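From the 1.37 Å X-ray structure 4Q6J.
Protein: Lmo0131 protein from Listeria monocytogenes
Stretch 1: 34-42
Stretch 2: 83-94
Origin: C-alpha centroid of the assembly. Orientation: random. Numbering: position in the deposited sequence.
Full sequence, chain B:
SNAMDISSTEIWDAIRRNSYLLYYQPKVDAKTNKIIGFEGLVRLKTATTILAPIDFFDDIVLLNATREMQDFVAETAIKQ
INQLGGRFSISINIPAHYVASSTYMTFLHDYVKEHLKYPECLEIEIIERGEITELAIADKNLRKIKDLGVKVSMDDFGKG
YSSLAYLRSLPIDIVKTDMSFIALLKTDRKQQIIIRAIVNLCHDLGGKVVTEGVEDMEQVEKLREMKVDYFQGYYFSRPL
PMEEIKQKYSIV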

# COMPACT_ATOMS: atom_id res chain seq x y z
N LYS B 34 19.15 32.47 -10.32
CA LYS B 34 20.36 32.26 -9.55
C LYS B 34 20.23 30.96 -8.75
O LYS B 34 19.14 30.64 -8.29
CB LYS B 34 20.60 33.43 -8.59
CG LYS B 34 20.88 34.82 -9.24
CD LYS B 34 20.94 35.95 -8.19
CE LYS B 34 20.91 37.35 -8.80
NZ LYS B 34 20.26 38.33 -7.87
N ILE B 35 21.33 30.23 -8.60
CA ILE B 35 21.36 29.04 -7.74
C ILE B 35 21.21 29.49 -6.31
O ILE B 35 22.01 30.31 -5.83
CB ILE B 35 22.69 28.29 -7.85
CG1 ILE B 35 22.87 27.71 -9.23
CG2 ILE B 35 22.75 27.19 -6.83
CD1 ILE B 35 24.19 27.05 -9.41
N ILE B 36 20.19 28.99 -5.63
CA ILE B 36 19.95 29.37 -4.23
C ILE B 36 20.32 28.25 -3.20
O ILE B 36 20.45 28.51 -2.00
CB ILE B 36 18.50 29.97 -4.00
CG1 ILE B 36 17.43 29.05 -4.52
CG2 ILE B 36 18.34 31.37 -4.65
CD1 ILE B 36 17.17 27.96 -3.61
N GLY B 37 20.47 27.03 -3.71
CA GLY B 37 20.79 25.89 -2.87
C GLY B 37 20.81 24.60 -3.66
O GLY B 37 20.71 24.61 -4.88
N PHE B 38 20.92 23.48 -2.97
CA PHE B 38 21.05 22.18 -3.62
C PHE B 38 20.18 21.16 -2.94
O PHE B 38 19.93 21.24 -1.74
CB PHE B 38 22.50 21.68 -3.58
CG PHE B 38 23.51 22.69 -4.11
CD1 PHE B 38 24.06 23.63 -3.26
CD2 PHE B 38 23.86 22.70 -5.45
CE1 PHE B 38 24.97 24.57 -3.76
CE2 PHE B 38 24.76 23.64 -5.94
CZ PHE B 38 25.31 24.56 -5.10
N GLU B 39 19.72 20.18 -3.72
CA GLU B 39 19.21 18.95 -3.12
C GLU B 39 20.32 17.87 -3.00
O GLU B 39 20.97 17.51 -4.00
CB GLU B 39 18.06 18.35 -3.91
CG GLU B 39 17.70 17.02 -3.26
CD GLU B 39 16.64 16.26 -3.97
OE1 GLU B 39 16.15 16.75 -5.01
OE2 GLU B 39 16.29 15.17 -3.49
N GLY B 40 20.52 17.35 -1.79
CA GLY B 40 21.51 16.31 -1.59
C GLY B 40 20.87 15.00 -1.99
O GLY B 40 19.76 14.69 -1.59
N LEU B 41 21.59 14.23 -2.79
CA LEU B 41 21.04 12.98 -3.29
C LEU B 41 22.08 11.91 -3.09
O LEU B 41 23.10 11.97 -3.73
CB LEU B 41 20.76 13.14 -4.77
CG LEU B 41 19.53 14.00 -5.04
CD1 LEU B 41 19.47 14.49 -6.49
CD2 LEU B 41 18.29 13.19 -4.68
N VAL B 42 21.83 10.95 -2.19
CA VAL B 42 22.81 9.91 -1.90
C VAL B 42 23.07 8.99 -3.10
O VAL B 42 22.17 8.72 -3.90
CB VAL B 42 22.43 9.06 -0.66
CG1 VAL B 42 21.46 7.95 -1.03
CG2 VAL B 42 23.67 8.51 0.01
N GLN B 83 31.12 24.54 4.75
CA GLN B 83 32.11 25.01 3.78
C GLN B 83 31.63 26.20 2.93
O GLN B 83 32.43 27.07 2.63
CB GLN B 83 32.59 23.87 2.87
CG GLN B 83 33.83 24.23 2.07
CD GLN B 83 33.53 24.69 0.64
OE1 GLN B 83 34.43 25.11 -0.09
NE2 GLN B 83 32.27 24.59 0.24
N LEU B 84 30.36 26.25 2.58
CA LEU B 84 29.86 27.24 1.63
C LEU B 84 29.50 28.54 2.30
O LEU B 84 28.85 29.38 1.71
CB LEU B 84 28.67 26.71 0.83
CG LEU B 84 29.07 25.57 -0.11
CD1 LEU B 84 27.87 24.79 -0.61
CD2 LEU B 84 29.87 26.10 -1.27
N GLY B 85 29.92 28.71 3.53
CA GLY B 85 29.84 30.00 4.15
C GLY B 85 28.44 30.55 4.33
O GLY B 85 28.26 31.74 4.55
N GLY B 86 27.44 29.67 4.25
CA GLY B 86 26.06 30.05 4.50
C GLY B 86 25.42 30.61 3.27
O GLY B 86 24.31 31.09 3.32
N ARG B 87 26.12 30.53 2.14
CA ARG B 87 25.65 31.15 0.92
C ARG B 87 24.66 30.27 0.20
O ARG B 87 23.93 30.74 -0.66
CB ARG B 87 26.81 31.47 -0.01
CG ARG B 87 27.83 32.37 0.65
CD ARG B 87 29.07 32.58 -0.22
NE ARG B 87 29.97 31.43 -0.22
CZ ARG B 87 30.31 30.74 -1.31
NH1 ARG B 87 29.83 31.09 -2.50
NH2 ARG B 87 31.13 29.71 -1.19
N PHE B 88 24.62 29.00 0.56
CA PHE B 88 23.74 28.04 -0.12
C PHE B 88 23.06 27.12 0.88
O PHE B 88 23.69 26.70 1.84
CB PHE B 88 24.54 27.22 -1.15
CG PHE B 88 25.15 28.05 -2.24
CD1 PHE B 88 24.40 28.46 -3.32
CD2 PHE B 88 26.48 28.43 -2.18
CE1 PHE B 88 24.96 29.23 -4.31
CE2 PHE B 88 27.03 29.18 -3.18
CZ PHE B 88 26.26 29.58 -4.25
N SER B 89 21.78 26.79 0.65
CA SER B 89 21.11 25.74 1.41
C SER B 89 21.35 24.37 0.80
O SER B 89 21.59 24.25 -0.39
CB SER B 89 19.60 25.99 1.55
OG SER B 89 18.96 25.79 0.31
N ILE B 90 21.35 23.34 1.64
CA ILE B 90 21.43 21.96 1.16
C ILE B 90 20.37 21.13 1.87
O ILE B 90 20.27 21.18 3.09
CB ILE B 90 22.83 21.35 1.39
CG1 ILE B 90 23.89 22.15 0.62
CG2 ILE B 90 22.84 19.87 0.98
CD1 ILE B 90 25.28 21.58 0.67
N SER B 91 19.58 20.39 1.10
CA SER B 91 18.58 19.49 1.70
C SER B 91 19.08 18.06 1.85
O SER B 91 19.94 17.62 1.09
CB SER B 91 17.28 19.49 0.89
OG SER B 91 17.50 18.96 -0.38
N ILE B 92 18.52 17.35 2.84
CA ILE B 92 18.71 15.91 2.98
C ILE B 92 17.36 15.21 3.03
O ILE B 92 16.42 15.71 3.63
CB ILE B 92 19.52 15.51 4.25
CG1 ILE B 92 18.80 15.95 5.51
CG2 ILE B 92 20.92 16.09 4.21
CD1 ILE B 92 19.64 15.77 6.75
N ASN B 93 17.30 14.05 2.40
CA ASN B 93 16.09 13.27 2.37
C ASN B 93 16.00 12.42 3.60
O ASN B 93 16.89 11.62 3.87
CB ASN B 93 16.09 12.37 1.13
CG ASN B 93 15.99 13.16 -0.13
OD1 ASN B 93 15.51 14.30 -0.13
ND2 ASN B 93 16.43 12.59 -1.22
N ILE B 94 14.94 12.62 4.37
CA ILE B 94 14.72 11.78 5.53
C ILE B 94 13.34 11.17 5.40
O ILE B 94 12.35 11.88 5.29
CB ILE B 94 14.79 12.57 6.82
CG1 ILE B 94 16.18 13.20 6.95
CG2 ILE B 94 14.53 11.66 8.01
CD1 ILE B 94 16.31 14.07 8.13
O HOH W 1 20.54 30.79 -0.73
O HOH W 2 18.23 23.56 -0.28
O HOH W 3 17.42 16.13 -0.03
O HOH W 4 19.68 13.01 0.77

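Strands 35-42 and 89-94 run parallel, their N-to-C directions 21° apart, and together the stretches bury 522 Å² of surface. Lys 34, fully extended from chi2 onward, takes no part. Contact begins at Ile 35, whose CA-to-CB bond points toward stretch 2; its CG2 lies 3.9 Å from CE1 of Phe 88, while its carbonyl O meets the edge of that ring. Ile 36 turns its side chain away and contributes backbone: Ser 89 N donates a weak hydrogen bond to Ile 36 O, long at 3.4 Å though nearly straight at 169°. Water 1 also donates to Ile 36 O (2.6 Å) and, weakly, to Arg 87 O (3.4 Å).

At Gly 37 the chains are closest, CA to CA of Ser 89 being 4.3 Å. An ideal CB here would fall 2.2 Å from Ser 89 OG, so the bare backbone suits this tight spot.

Phe 38 is the best-covered residue, losing 94 Å² to stretch 2. Its N donates to Ser 89 O (2.8 Å, 150°) and its O accepts from Ser 91 N (3.0 Å, 159°), the alternation expected of a parallel ladder. The side chain, chi1 m, shares a sheet face with Ile 90; CE1 reaches CB of Phe 88 at 3.7 Å and CD1 of Leu 84 at 4.3 Å. The two phenyl rings meet obliquely, with centroids 5.5 Å apart and planes at 52°.

Glu 39 faces the same side as Ser 91, whose small side chain lets OG approach Glu 39 CA to 3.2 Å. Glu 39 OE1 is hydrogen-bonded elsewhere in the structure.

Gly 40 N donates to Ser 91 O (3.0 Å, 141°); an ideal CB would lie 2.8 Å from that same oxygen. Water 4 extends the ladder, donating to Gly 40 O (2.9 Å) and accepting from Asn 93 N (3.1 Å).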